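Local atomic coordinates of adenylate isopentenyltransferase (Humulus lupulus, PDB entry 3A8T), a protein that catalyses the Mg2+-dependent transfer of an isopentenyl group from dimethylallyl diphosphate to ATP, ADP or AMP in cytokinin biosynthesis. Residues M74-K78 against R107-T111; I232-F237 against A270-T275. All blocks are in the same frame, centred on the assembly; numbering follows the deposited sequence.

Contact 1. Residues M74-K78 against R107-T111. With ATP (adenosine-5'-triphosphate), chain B.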
loop_
_atom_site.group_PDB
_atom_site.type_symbol
_atom_site.label_atom_id
_atom_site.label_comp_id
_atom_site.label_asym_id
_atom_site.label_seq_id
_atom_site.Cartn_x
_atom_site.Cartn_y
_atom_site.Cartn_z
ATOM N N MET A 74 -1.142 -5.461 4.136
ATOM C CA MET A 74 -2.204 -5.007 5.025
ATOM C C MET A 74 -3.522 -4.993 4.227
ATOM O O MET A 74 -4.595 -5.314 4.748
ATOM C CB MET A 74 -1.901 -3.602 5.583
ATOM C CG MET A 74 -0.830 -3.573 6.690
ATOM S SD MET A 74 -1.330 -4.675 8.108
ATOM C CE MET A 74 -0.204 -5.987 7.872
ATOM N N GLN A 75 -3.425 -4.644 2.944
ATOM C CA GLN A 75 -4.570 -4.541 2.068
ATOM C C GLN A 75 -5.242 -5.847 1.716
ATOM O O GLN A 75 -6.284 -5.831 1.056
ATOM C CB GLN A 75 -4.176 -3.804 0.781
ATOM C CG GLN A 75 -3.903 -2.339 1.022
ATOM C CD GLN A 75 -3.803 -1.523 -0.223
ATOM O OE1 GLN A 75 -4.016 -2.004 -1.319
ATOM N NE2 GLN A 75 -3.489 -0.275 -0.064
ATOM N N VAL A 76 -4.657 -6.963 2.151
ATOM C CA VAL A 76 -5.223 -8.247 1.821
ATOM C C VAL A 76 -6.394 -8.502 2.745
ATOM O O VAL A 76 -7.249 -9.288 2.420
ATOM C CB VAL A 76 -4.190 -9.469 1.957
ATOM C CG1 VAL A 76 -3.077 -9.328 0.966
ATOM C CG2 VAL A 76 -3.578 -9.569 3.395
ATOM N N TYR A 77 -6.445 -7.815 3.877
ATOM C CA TYR A 77 -7.490 -8.045 4.852
ATOM C C TYR A 77 -8.695 -7.205 4.604
ATOM O O TYR A 77 -8.549 -6.086 4.163
ATOM C CB TYR A 77 -6.988 -7.720 6.247
ATOM C CG TYR A 77 -5.755 -8.496 6.657
ATOM C CD1 TYR A 77 -5.818 -9.860 6.913
ATOM C CD2 TYR A 77 -4.518 -7.871 6.746
ATOM C CE1 TYR A 77 -4.675 -10.574 7.239
ATOM C CE2 TYR A 77 -3.371 -8.574 7.075
ATOM C CZ TYR A 77 -3.455 -9.916 7.317
ATOM O OH TYR A 77 -2.337 -10.618 7.621
ATOM N N LYS A 78 -9.888 -7.746 4.879
ATOM C CA LYS A 78 -11.134 -6.991 4.743
ATOM C C LYS A 78 -11.075 -6.050 5.941
ATOM O O LYS A 78 -10.701 -6.459 7.043
ATOM C CB LYS A 78 -12.355 -7.903 4.902
ATOM C CG LYS A 78 -12.225 -9.276 4.240
ATOM C CD LYS A 78 -13.296 -10.228 4.729
ATOM C CE LYS A 78 -13.275 -10.292 6.276
ATOM N NZ LYS A 78 -14.583 -10.639 6.993
ATOM N N ARG A 107 -8.978 -14.558 11.233
ATOM C CA ARG A 107 -8.209 -15.798 11.031
ATOM C C ARG A 107 -6.668 -15.747 11.165
ATOM O O ARG A 107 -5.988 -16.740 10.863
ATOM C CB ARG A 107 -8.536 -16.434 9.677
ATOM C CG ARG A 107 -9.998 -16.683 9.474
ATOM C CD ARG A 107 -10.239 -17.695 8.379
ATOM N NE ARG A 107 -11.529 -17.445 7.770
ATOM C CZ ARG A 107 -12.626 -17.194 8.483
ATOM N NH1 ARG A 107 -12.565 -17.180 9.824
ATOM N NH2 ARG A 107 -13.769 -16.900 7.864
ATOM N N GLY A 108 -6.142 -14.612 11.636
ATOM C CA GLY A 108 -4.703 -14.454 11.808
ATOM C C GLY A 108 -3.940 -13.848 10.627
ATOM O O GLY A 108 -4.498 -13.328 9.668
ATOM N N GLU A 109 -2.630 -13.944 10.680
ATOM C CA GLU A 109 -1.850 -13.369 9.627
ATOM C C GLU A 109 -1.834 -14.201 8.333
ATOM O O GLU A 109 -1.845 -15.421 8.357
ATOM C CB GLU A 109 -0.431 -13.133 10.145
ATOM C CG GLU A 109 0.266 -11.991 9.434
ATOM C CD GLU A 109 1.468 -11.421 10.204
ATOM O OE1 GLU A 109 1.287 -10.780 11.276
ATOM O OE2 GLU A 109 2.611 -11.625 9.708
ATOM N N LEU A 110 -1.850 -13.511 7.203
ATOM C CA LEU A 110 -1.750 -14.174 5.916
ATOM C C LEU A 110 -0.268 -14.222 5.749
ATOM O O LEU A 110 0.331 -13.208 5.459
ATOM C CB LEU A 110 -2.289 -13.324 4.764
ATOM C CG LEU A 110 -2.162 -14.153 3.469
ATOM C CD1 LEU A 110 -3.204 -15.278 3.556
ATOM C CD2 LEU A 110 -2.359 -13.335 2.191
ATOM N N THR A 111 0.334 -15.382 5.941
ATOM C CA THR A 111 1.778 -15.477 5.803
ATOM C C THR A 111 2.214 -15.333 4.359
ATOM O O THR A 111 1.425 -15.469 3.453
ATOM C CB THR A 111 2.286 -16.824 6.244
ATOM O OG1 THR A 111 1.874 -17.807 5.258
ATOM C CG2 THR A 111 1.762 -17.174 7.685
HETATM P PG ATP B . 8.317 -6.291 6.920
HETATM O O1G ATP B . 8.421 -7.748 6.589
HETATM O O2G ATP B . 7.338 -6.153 8.216
HETATM O O3G ATP B . 9.766 -5.695 7.309
HETATM P PB ATP B . 7.217 -6.195 4.396
HETATM O O1B ATP B . 8.208 -6.340 3.373
HETATM O O2B ATP B . 6.779 -7.614 4.853
HETATM O O3B ATP B . 7.777 -5.368 5.642
HETATM P PA ATP B . 5.652 -3.878 4.031
HETATM O O1A ATP B . 6.835 -3.032 3.978
HETATM O O2A ATP B . 4.654 -3.351 2.864
HETATM O O3A ATP B . 5.920 -5.478 3.730
HETATM O "O5'" ATP B . 4.796 -3.670 5.398
HETATM C "C5'" ATP B . 5.587 -3.572 6.549
HETATM C "C4'" ATP B . 4.748 -2.858 7.592
HETATM O "O4'" ATP B . 4.384 -1.569 7.086
HETATM C "C3'" ATP B . 3.398 -3.543 7.916
HETATM O "O3'" ATP B . 3.557 -4.523 8.938
HETATM C "C2'" ATP B . 2.521 -2.351 8.337
HETATM O "O2'" ATP B . 2.701 -2.073 9.682
HETATM C "C1'" ATP B . 3.007 -1.198 7.490
HETATM N N9 ATP B . 2.136 -1.019 6.296
HETATM C C8 ATP B . 2.367 -1.520 5.015
HETATM N N7 ATP B . 1.344 -1.264 4.226
HETATM C C5 ATP B . 0.395 -0.583 4.929
HETATM C C6 ATP B . -0.921 -0.035 4.656
HETATM N N6 ATP B . -1.523 -0.141 3.428
HETATM N N1 ATP B . -1.564 0.595 5.662
HETATM C C2 ATP B . -1.021 0.719 6.865
HETATM N N3 ATP B . 0.183 0.229 7.169
HETATM C C4 ATP B . 0.914 -0.414 6.272
#
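The one hydrogen bond between these two loops runs from a backbone amide to a phenol oxygen: Leu110 N donates to Tyr77 OH over 3.0 Å, with a nearly straight N-H...O angle of 168°. Both segments are loops at the nucleotide side of a P-loop-type parallel sheet. Residues 74-78 follow strand 66-70; residues 107-111 lie at the end of the loop that leads from strand 97-98 into helix 112-128. Their backbones stay well apart, the closest CA atoms, of Val76 and Leu110, being 8.0 Å from each other, so side chains have to bridge the gap. A type I beta turn from Met74 to Tyr77, closed by Tyr77 N to Met74 O at 3.2 Å, sets up the tyrosine that does so. Leu110 N and Glu109 CA meet the edge of its ring, the latter 3.4 Å from Tyr77 OH. Beside the polar link lies a small apolar contact, and only 171 Å² is buried in all. Glu109 OE1 is hydrogen-bonded to Gly227 N, in the same loop that carries the ATP-binding Lys230. Gly108, at phi/psi 92/-167, has backbone angles at which a CB would be jammed against the carbonyl of Arg107. The Met74-Tyr77 turn reaches the nucleotide at its first residue, Met74 CG lying 3.6 Å from ATP C4. The apolar part closes with Val76 CG2 against Leu110 CD2 at 4.1 Å.

Contact 2. Residues I232-F237 against A270-T275. With ATP (adenosine-5'-triphosphate), chain B.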
loop_
_atom_site.group_PDB
_atom_site.type_symbol
_atom_site.label_atom_id
_atom_site.label_comp_id
_atom_site.label_asym_id
_atom_site.label_seq_id
_atom_site.Cartn_x
_atom_site.Cartn_y
_atom_site.Cartn_z
ATOM N N ILE A 232 -0.293 0.884 9.922
ATOM C CA ILE A 232 0.080 2.161 10.559
ATOM C C ILE A 232 -1.235 2.894 10.880
ATOM O O ILE A 232 -2.141 2.966 10.040
ATOM C CB ILE A 232 0.955 3.110 9.666
ATOM C CG1 ILE A 232 2.253 2.450 9.226
ATOM C CG2 ILE A 232 1.328 4.327 10.453
ATOM C CD1 ILE A 232 3.053 2.009 10.293
ATOM N N GLY A 233 -1.339 3.407 12.107
ATOM C CA GLY A 233 -2.557 4.078 12.536
ATOM C C GLY A 233 -3.208 3.324 13.668
ATOM O O GLY A 233 -3.711 3.900 14.653
ATOM N N VAL A 234 -3.156 2.003 13.595
ATOM C CA VAL A 234 -3.806 1.291 14.674
ATOM C C VAL A 234 -3.124 1.396 16.031
ATOM O O VAL A 234 -3.756 1.671 17.010
ATOM C CB VAL A 234 -3.962 -0.182 14.379
ATOM C CG1 VAL A 234 -4.723 -0.800 15.494
ATOM C CG2 VAL A 234 -4.649 -0.395 13.030
ATOM N N PRO A 235 -1.819 1.112 16.090
ATOM C CA PRO A 235 -1.073 1.182 17.369
ATOM C C PRO A 235 -1.040 2.605 17.925
ATOM O O PRO A 235 -1.177 2.788 19.139
ATOM C CB PRO A 235 0.344 0.681 17.014
ATOM C CG PRO A 235 0.253 0.187 15.498
ATOM C CD PRO A 235 -0.920 0.957 14.923
ATOM N N GLU A 236 -0.931 3.589 17.014
ATOM C CA GLU A 236 -0.858 5.016 17.365
ATOM C C GLU A 236 -2.144 5.461 18.036
ATOM O O GLU A 236 -2.107 6.060 19.124
ATOM C CB GLU A 236 -0.554 5.904 16.140
ATOM C CG GLU A 236 0.753 5.627 15.444
ATOM C CD GLU A 236 0.696 4.448 14.457
ATOM O OE1 GLU A 236 -0.253 3.605 14.475
ATOM O OE2 GLU A 236 1.621 4.365 13.630
ATOM N N PHE A 237 -3.282 5.161 17.420
ATOM C CA PHE A 237 -4.510 5.554 18.078
ATOM C C PHE A 237 -4.859 4.742 19.283
ATOM O O PHE A 237 -5.549 5.245 20.152
ATOM C CB PHE A 237 -5.676 5.686 17.087
ATOM C CG PHE A 237 -5.788 7.100 16.537
ATOM C CD1 PHE A 237 -6.134 8.169 17.401
ATOM C CD2 PHE A 237 -5.380 7.412 15.217
ATOM C CE1 PHE A 237 -6.056 9.509 16.962
ATOM C CE2 PHE A 237 -5.304 8.737 14.780
ATOM C CZ PHE A 237 -5.637 9.788 15.649
ATOM N N ALA A 270 2.842 10.773 15.127
ATOM C CA ALA A 270 3.439 9.470 15.162
ATOM C C ALA A 270 3.079 8.719 13.932
ATOM O O ALA A 270 3.904 8.038 13.403
ATOM C CB ALA A 270 3.029 8.690 16.437
ATOM N N ILE A 271 1.845 8.869 13.479
ATOM C CA ILE A 271 1.362 8.193 12.285
ATOM C C ILE A 271 2.092 8.700 11.045
ATOM O O ILE A 271 2.466 7.914 10.166
ATOM C CB ILE A 271 -0.159 8.420 12.105
ATOM C CG1 ILE A 271 -0.947 7.519 13.037
ATOM C CG2 ILE A 271 -0.560 8.160 10.681
ATOM C CD1 ILE A 271 -2.416 7.693 12.877
ATOM N N LYS A 272 2.292 10.014 10.968
ATOM C CA LYS A 272 2.962 10.617 9.816
ATOM C C LYS A 272 4.383 10.121 9.769
ATOM O O LYS A 272 4.870 9.716 8.726
ATOM C CB LYS A 272 2.918 12.135 9.929
ATOM C CG LYS A 272 1.506 12.680 9.678
ATOM C CD LYS A 272 1.430 14.173 9.764
ATOM C CE LYS A 272 0.108 14.624 9.211
ATOM N NZ LYS A 272 -0.121 16.088 9.292
ATOM N N GLU A 273 5.028 10.158 10.932
ATOM C CA GLU A 273 6.392 9.671 11.139
ATOM C C GLU A 273 6.623 8.213 10.821
ATOM O O GLU A 273 7.611 7.882 10.204
ATOM C CB GLU A 273 6.797 9.872 12.590
ATOM C CG GLU A 273 7.725 11.027 12.820
ATOM C CD GLU A 273 7.991 11.202 14.294
ATOM O OE1 GLU A 273 7.447 12.190 14.885
ATOM O OE2 GLU A 273 8.721 10.320 14.854
ATOM N N ASN A 274 5.760 7.335 11.320
ATOM C CA ASN A 274 5.913 5.910 11.040
ATOM C C ASN A 274 5.795 5.616 9.553
ATOM O O ASN A 274 6.431 4.738 9.033
ATOM C CB ASN A 274 4.887 5.112 11.847
ATOM C CG ASN A 274 5.232 5.131 13.351
ATOM O OD1 ASN A 274 6.373 5.415 13.689
ATOM N ND2 ASN A 274 4.277 4.865 14.226
ATOM N N THR A 275 5.002 6.432 8.878
ATOM C CA THR A 275 4.703 6.298 7.458
ATOM C C THR A 275 5.914 6.693 6.656
ATOM O O THR A 275 6.306 6.033 5.701
ATOM C CB THR A 275 3.524 7.192 7.127
ATOM O OG1 THR A 275 2.339 6.666 7.749
ATOM C CG2 THR A 275 3.356 7.317 5.630
HETATM P PG ATP B . 8.317 -6.291 6.920
HETATM O O1G ATP B . 8.421 -7.748 6.589
HETATM O O2G ATP B . 7.338 -6.153 8.216
HETATM O O3G ATP B . 9.766 -5.695 7.309
HETATM P PB ATP B . 7.217 -6.195 4.396
HETATM O O1B ATP B . 8.208 -6.340 3.373
HETATM O O2B ATP B . 6.779 -7.614 4.853
HETATM O O3B ATP B . 7.777 -5.368 5.642
HETATM P PA ATP B . 5.652 -3.878 4.031
HETATM O O1A ATP B . 6.835 -3.032 3.978
HETATM O O2A ATP B . 4.654 -3.351 2.864
HETATM O O3A ATP B . 5.920 -5.478 3.730
HETATM O "O5'" ATP B . 4.796 -3.670 5.398
HETATM C "C5'" ATP B . 5.587 -3.572 6.549
HETATM C "C4'" ATP B . 4.748 -2.858 7.592
HETATM O "O4'" ATP B . 4.384 -1.569 7.086
HETATM C "C3'" ATP B . 3.398 -3.543 7.916
HETATM O "O3'" ATP B . 3.557 -4.523 8.938
HETATM C "C2'" ATP B . 2.521 -2.351 8.337
HETATM O "O2'" ATP B . 2.701 -2.073 9.682
HETATM C "C1'" ATP B . 3.007 -1.198 7.490
HETATM N N9 ATP B . 2.136 -1.019 6.296
HETATM C C8 ATP B . 2.367 -1.520 5.015
HETATM N N7 ATP B . 1.344 -1.264 4.226
HETATM C C5 ATP B . 0.395 -0.583 4.929
HETATM C C6 ATP B . -0.921 -0.035 4.656
HETATM N N6 ATP B . -1.523 -0.141 3.428
HETATM N N1 ATP B . -1.564 0.595 5.662
HETATM C C2 ATP B . -1.021 0.719 6.865
HETATM N N3 ATP B . 0.183 0.229 7.169
HETATM C C4 ATP B . 0.914 -0.414 6.272
#
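This is a buried packing contact between the start of helix 234-243 and the middle of the long helix 257-289, beside the adenine pocket of the P-loop-type nucleotide fold. It buries 312 Å², and the backbones come close, with Gly233 CA and Ile271 CA only 5.7 Å apart. Gly233 is the N-cap residue. Its amide donates to Glu236 OE1 at 2.6 Å, a side chain reaching back from the first turn to the N-cap backbone, while Phe237 N bonds to Gly233 O at 3.1 Å. Glu236 also serves the neighbouring helix, since Asn274 ND2 donates to its OE2 at 2.8 Å and 169°. One carboxylate thus ties the helix start to its partner. Ile271 packs against the same turn: its CD1 lies 3.6 Å from both Gly233 CA and Phe237 CE2, and its CG1 is 3.5 Å from Glu236 CG. Phe237 continues the apolar layer with an edge-to-face stack on Phe204. Ile232 packs its CG2 3.7 Å from Thr275 OG1, and that hydroxyl donates to Ile271 O within the helix. The backbone of Ile232 holds the adenine, its N donating to ATP N3 at 2.9 Å and 170°.

Overall arrangement
Both contacts touch the same ATP molecule without touching each other: their centres are 19 Å apart and their nearest atoms about 6 Å. They follow in series along the chain, contact 1 closing before contact 2 opens. Contact 1 brings Met74 against the base by packing, whereas contact 2 supplies a directional backbone hydrogen bond from Ile232. Lys230, two residues before Ile232, relates the two: its side chain is about 4 Å from that of Glu109, and its carbonyl O is hydrogen-bonded to ATP. From contact 2, the side chain of Thr275 comes within about 5 Å of that of Thr49 in the P-loop.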